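Local coordinates for protein xyloglucan-specific endo-beta-1,4-glucanase BoGH9A (Bacteroides ovatus, PDB 6DHT) that cleaves the beta-1,4-linked glucan backbone of xyloglucan in an endo fashion, releasing xyloglucan oligosaccharides as a member of glycoside hydrolase family 9, at residues Y314-L319 with T330-D335; K239-F244 with Y259-S264. All blocks are in the same frame, centred on the assembly; numbering follows the deposited sequence.

Overall arrangement
Both contacts lie within the glycoside hydrolase family 9 part of the chain, on the same side of its centre, with their own centres about 10 Å apart. Interaction 2 is the more deeply buried: two neighbouring strands of a small mixed sheet held by backbone hydrogen bonds and aliphatic packing. Interaction 1 is partly buried and joins the start of a short helix to an irregular loop through side-chain and backbone hydrogen bonds and waters, with a calcium ion bound at one end. They meet directly: Lys239 NZ lies 2.7 Å from Gln317 OE1, and Thr241 OG1 2.6 Å from Thr330 OG1, both probable hydrogen bonds, so side chains join strand 239-241 to interaction 1.

Interaction 1 of 2, residues Y314-L319 with T330-D335. With CA (calcium ion), chain C; EDO (1,2-ethanediol), chain E; IMD (imidazole), chain B.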
# COMPACT_ATOMS: atom_id res chain seq x y z
N TYR A 314 9.33 -18.01 14.65
CA TYR A 314 9.70 -16.81 13.91
C TYR A 314 10.69 -17.11 12.80
O TYR A 314 11.41 -18.12 12.84
CB TYR A 314 10.30 -15.79 14.86
CG TYR A 314 9.47 -15.59 16.11
CD1 TYR A 314 8.09 -15.43 16.03
CD2 TYR A 314 10.07 -15.59 17.36
CE1 TYR A 314 7.34 -15.26 17.17
CE2 TYR A 314 9.32 -15.42 18.50
CZ TYR A 314 7.96 -15.25 18.41
OH TYR A 314 7.22 -15.09 19.56
N TYR A 315 10.75 -16.21 11.81
CA TYR A 315 11.70 -16.34 10.73
C TYR A 315 12.90 -15.49 11.08
O TYR A 315 12.85 -14.27 11.01
CB TYR A 315 11.14 -15.86 9.39
CG TYR A 315 12.12 -16.12 8.26
CD1 TYR A 315 12.23 -17.38 7.71
CD2 TYR A 315 12.92 -15.11 7.75
CE1 TYR A 315 13.12 -17.65 6.68
CE2 TYR A 315 13.82 -15.36 6.73
CZ TYR A 315 13.92 -16.64 6.21
OH TYR A 315 14.80 -16.92 5.19
N ASN A 316 13.98 -16.16 11.48
CA ASN A 316 15.25 -15.50 11.71
C ASN A 316 16.26 -16.00 10.68
O ASN A 316 16.66 -17.17 10.71
CB ASN A 316 15.77 -15.79 13.13
CG ASN A 316 16.95 -14.92 13.49
OD1 ASN A 316 17.93 -14.87 12.76
ND2 ASN A 316 16.84 -14.21 14.61
N GLN A 317 16.67 -15.12 9.78
CA GLN A 317 17.47 -15.54 8.64
C GLN A 317 18.90 -15.85 9.06
O GLN A 317 19.50 -16.80 8.57
CB GLN A 317 17.48 -14.47 7.55
CG GLN A 317 17.96 -15.00 6.22
CD GLN A 317 17.32 -14.27 5.06
OE1 GLN A 317 16.34 -14.74 4.49
NE2 GLN A 317 17.89 -13.15 4.70
N ASN A 318 19.43 -15.03 9.95
CA ASN A 318 20.77 -15.27 10.48
C ASN A 318 20.88 -16.66 11.13
O ASN A 318 21.84 -17.39 10.88
CB ASN A 318 21.16 -14.17 11.47
CG ASN A 318 21.74 -12.94 10.78
OD1 ASN A 318 21.78 -12.87 9.54
ND2 ASN A 318 22.19 -11.97 11.57
N LEU A 319 19.91 -17.03 11.95
CA LEU A 319 19.93 -18.35 12.56
C LEU A 319 19.74 -19.46 11.54
O LEU A 319 20.30 -20.54 11.68
CB LEU A 319 18.84 -18.48 13.62
CG LEU A 319 18.95 -17.55 14.82
CD1 LEU A 319 17.86 -17.91 15.80
CD2 LEU A 319 20.33 -17.63 15.47
N THR A 330 18.11 -12.65 0.94
CA THR A 330 17.07 -11.77 0.40
C THR A 330 16.19 -11.29 1.55
O THR A 330 16.51 -11.51 2.70
CB THR A 330 16.25 -12.52 -0.63
OG1 THR A 330 15.68 -13.66 -0.00
CG2 THR A 330 17.13 -12.97 -1.79
N GLY A 331 15.06 -10.62 1.26
CA GLY A 331 14.32 -9.91 2.30
C GLY A 331 13.90 -10.79 3.48
O GLY A 331 13.34 -11.86 3.28
N GLU A 332 14.16 -10.33 4.70
CA GLU A 332 13.90 -11.17 5.86
C GLU A 332 12.42 -11.20 6.23
O GLU A 332 11.87 -12.27 6.45
CB GLU A 332 14.71 -10.74 7.07
CG GLU A 332 14.56 -11.72 8.22
CD GLU A 332 15.43 -11.39 9.41
OE1 GLU A 332 15.59 -10.18 9.70
OE2 GLU A 332 15.95 -12.34 10.05
N TYR A 333 11.79 -10.02 6.32
CA TYR A 333 10.43 -9.91 6.88
C TYR A 333 10.35 -10.69 8.17
O TYR A 333 9.52 -11.59 8.31
CB TYR A 333 9.34 -10.38 5.89
CG TYR A 333 9.20 -9.44 4.71
CD1 TYR A 333 8.59 -8.20 4.84
CD2 TYR A 333 9.69 -9.78 3.46
CE1 TYR A 333 8.47 -7.32 3.77
CE2 TYR A 333 9.59 -8.91 2.38
CZ TYR A 333 8.95 -7.68 2.55
OH TYR A 333 8.84 -6.79 1.52
N GLY A 334 11.24 -10.34 9.10
CA GLY A 334 11.33 -11.01 10.38
C GLY A 334 10.49 -10.30 11.42
O GLY A 334 10.22 -9.10 11.30
N ASP A 335 10.10 -11.04 12.45
CA ASP A 335 9.18 -10.52 13.46
C ASP A 335 9.15 -11.51 14.61
O ASP A 335 8.97 -12.71 14.39
CB ASP A 335 7.78 -10.41 12.82
CG ASP A 335 6.79 -9.60 13.65
OD1 ASP A 335 7.14 -9.01 14.70
OD2 ASP A 335 5.63 -9.52 13.19
CA CA C . 3.57 -8.73 14.15
C1 EDO E . 12.01 -6.39 3.83
O1 EDO E . 13.34 -6.26 3.30
C2 EDO E . 12.06 -6.21 5.35
O2 EDO E . 12.73 -7.31 5.96
N1 IMD B . 10.99 -3.20 -0.50
C2 IMD B . 10.61 -4.42 -0.06
N3 IMD B . 9.73 -4.23 0.96
C4 IMD B . 9.60 -2.90 1.17
C5 IMD B . 10.40 -2.25 0.25
O HOH W 1 8.77 -14.12 12.07
O HOH W 2 12.55 -12.87 13.39
O HOH W 3 18.53 -12.26 10.87
O HOH W 4 5.08 -7.22 15.38
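Two direct hydrogen bonds join Gln317 to the 330-335 loop. Its backbone N-H points almost straight (179°) at Glu332 OE2, 2.9 Å from the N, which receives it on its anti lone pair. The side-chain NE2 of Gln317 donates to Thr330 O, also at 2.9 Å, with the acceptor close to the amide plane. OE1 of that amide accepts from Tyr315 OH and Lys239 NZ, so both its polar atoms are held, which fixes its rotation.

Three waters bridge the backbones and the Glu332 carboxylate. One links Tyr315 N to Asp335 O; a second receives a weak bond from Asp335 N and donates to Tyr315 O; a third joins Asn318 N to Glu332 OE2, giving that oxygen a second donor.

Packing contact is modest. Glu332 CG, anti to the backbone N (chi1 -173°), reaches the edge of the Tyr315 ring, 3.8 Å from CD2, while the carboxylate plane stands 81° from the ring. Tyr314 sets a ring carbon, CD1, 3.3 Å from the carbonyl oxygen of Asp335.

Asn316 is the N-cap of the short helix, its OD1 accepting from Leu319 N (3.0 Å). A capped helix start thus meets a loop whose Asp335 OD2 binds calcium at 2.4 Å, with His337 O, Asp340, Glu341 and Gly376 O, while Thr330 and Tyr333 lie toward the predicted active site of the family 9 domain, Thr330 near the nucleophile Asp171 and Tyr333 OH bonded to an imidazole shared with Glu548.

Interaction 2 of 2, residues K239-F244 with Y259-S264; sequences KLTTPF and YVVQKS
Thr241 and Tyr259 form an antiparallel hydrogen-bonded pair, each backbone serving as donor and acceptor: Tyr259 N to Thr241 O is 2.7 Å, and Thr241 N to Tyr259 O is 2.8 Å. A longer bond follows where the second strand ends, from Val261 N to Lys239 O at 3.3 Å. Between them sits the non-hydrogen-bonded pair of Leu240 and Val260, whose CA-H groups point at carbonyl oxygens of the opposite strand, Leu240 CA being 3.2 Å from Tyr259 O.

The polar ends of Lys239 and Thr241 look beyond the sheet. Lys239 NZ, at the tip of an extended chain, bonds to Gly331 O and Thr330 OG1 besides Gln317, and Thr241 OG1 pairs with Thr330 OG1.

Aliphatic atoms close the contact. With chi1 at 58°, Lys239 CG falls between its backbone N and carbonyl carbon and touches Val261 CG2 at 3.6 Å. Thr241 CG2 meets CG1 of the same valine, the two side chains crossing at about a right angle. Leu240 CG and Val260 CG1 lie 4.1 Å apart on the face where Val143 of the adjoining strand 143-145 touches both. Farther out, Pro243 CG comes to 3.7 Å from Tyr259 CE1.

The backbone bonds therefore set the register of this strand pair within the mixed sheet, while the buried ammonium of Lys239, if charged as expected, would be stabilised by oxygens of 314-319 and 330-335.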
# COMPACT_ATOMS: atom_id res chain seq x y z
N LYS A 239 8.92 -17.63 2.32
CA LYS A 239 9.09 -16.95 1.04
C LYS A 239 9.62 -17.93 -0.02
O LYS A 239 10.07 -19.05 0.30
CB LYS A 239 10.03 -15.77 1.19
CG LYS A 239 11.42 -16.15 1.73
CD LYS A 239 12.34 -14.95 1.80
CE LYS A 239 13.65 -15.27 2.53
NZ LYS A 239 14.60 -14.15 2.53
N LEU A 240 9.53 -17.50 -1.27
CA LEU A 240 10.09 -18.19 -2.41
C LEU A 240 11.16 -17.27 -2.95
O LEU A 240 10.89 -16.12 -3.30
CB LEU A 240 9.01 -18.51 -3.44
CG LEU A 240 9.39 -19.41 -4.62
CD1 LEU A 240 8.15 -19.95 -5.29
CD2 LEU A 240 10.21 -18.64 -5.64
N THR A 241 12.41 -17.74 -2.98
CA THR A 241 13.54 -16.85 -3.16
C THR A 241 14.74 -17.53 -3.82
O THR A 241 14.86 -18.76 -3.80
CB THR A 241 13.98 -16.27 -1.78
OG1 THR A 241 15.00 -15.28 -1.93
CG2 THR A 241 14.44 -17.39 -0.83
N THR A 242 15.59 -16.72 -4.40
CA THR A 242 16.94 -17.15 -4.78
C THR A 242 17.80 -16.97 -3.54
O THR A 242 17.42 -16.29 -2.60
CB THR A 242 17.46 -16.29 -5.92
OG1 THR A 242 17.27 -14.92 -5.60
CG2 THR A 242 16.75 -16.61 -7.21
N PRO A 243 19.00 -17.58 -3.52
CA PRO A 243 19.83 -17.36 -2.34
C PRO A 243 20.33 -15.92 -2.19
O PRO A 243 20.43 -15.39 -1.07
CB PRO A 243 21.02 -18.31 -2.58
CG PRO A 243 20.43 -19.40 -3.39
CD PRO A 243 19.47 -18.71 -4.33
N PHE A 244 20.68 -15.29 -3.31
CA PHE A 244 21.10 -13.90 -3.34
C PHE A 244 20.15 -13.07 -4.21
O PHE A 244 19.56 -13.58 -5.15
CB PHE A 244 22.51 -13.75 -3.94
CG PHE A 244 23.62 -14.33 -3.10
CD1 PHE A 244 24.12 -13.63 -2.01
CD2 PHE A 244 24.17 -15.55 -3.42
CE1 PHE A 244 25.14 -14.16 -1.23
CE2 PHE A 244 25.20 -16.09 -2.65
CZ PHE A 244 25.68 -15.39 -1.56
N TYR A 259 14.09 -21.33 -4.36
CA TYR A 259 13.81 -22.17 -3.19
C TYR A 259 12.59 -21.68 -2.43
O TYR A 259 12.30 -20.49 -2.45
CB TYR A 259 14.96 -22.13 -2.19
CG TYR A 259 16.28 -22.70 -2.69
CD1 TYR A 259 17.16 -21.91 -3.39
CD2 TYR A 259 16.63 -24.01 -2.43
CE1 TYR A 259 18.37 -22.41 -3.84
CE2 TYR A 259 17.84 -24.53 -2.87
CZ TYR A 259 18.70 -23.72 -3.58
OH TYR A 259 19.91 -24.21 -4.03
N VAL A 260 11.89 -22.59 -1.76
CA VAL A 260 11.00 -22.22 -0.66
C VAL A 260 11.73 -22.53 0.64
O VAL A 260 12.43 -23.55 0.75
CB VAL A 260 9.59 -22.88 -0.70
CG1 VAL A 260 8.82 -22.46 -1.96
CG2 VAL A 260 9.68 -24.39 -0.61
N VAL A 261 11.63 -21.63 1.59
CA VAL A 261 12.35 -21.75 2.85
C VAL A 261 11.42 -21.96 4.05
O VAL A 261 10.19 -22.07 3.91
CB VAL A 261 13.24 -20.54 3.05
CG1 VAL A 261 14.22 -20.42 1.89
CG2 VAL A 261 12.40 -19.26 3.15
N GLN A 262 12.06 -22.03 5.22
CA GLN A 262 11.46 -22.31 6.52
C GLN A 262 10.03 -21.78 6.70
O GLN A 262 9.76 -20.61 6.46
CB GLN A 262 12.33 -21.69 7.61
CG GLN A 262 11.92 -22.01 9.04
CD GLN A 262 12.24 -20.89 10.03
OE1 GLN A 262 13.40 -20.55 10.24
NE2 GLN A 262 11.20 -20.30 10.62
N LYS A 263 9.14 -22.66 7.15
CA LYS A 263 7.81 -22.25 7.58
C LYS A 263 7.90 -21.28 8.76
O LYS A 263 8.74 -21.45 9.64
CB LYS A 263 7.01 -23.49 7.99
CG LYS A 263 6.71 -24.45 6.87
CD LYS A 263 6.23 -25.79 7.43
CE LYS A 263 5.86 -26.76 6.34
NZ LYS A 263 5.98 -28.18 6.82
N SER A 264 7.04 -20.26 8.79
CA SER A 264 7.04 -19.31 9.90
C SER A 264 5.62 -19.10 10.42
O SER A 264 4.66 -19.30 9.69
CB SER A 264 7.64 -17.98 9.49
OG SER A 264 6.79 -17.32 8.56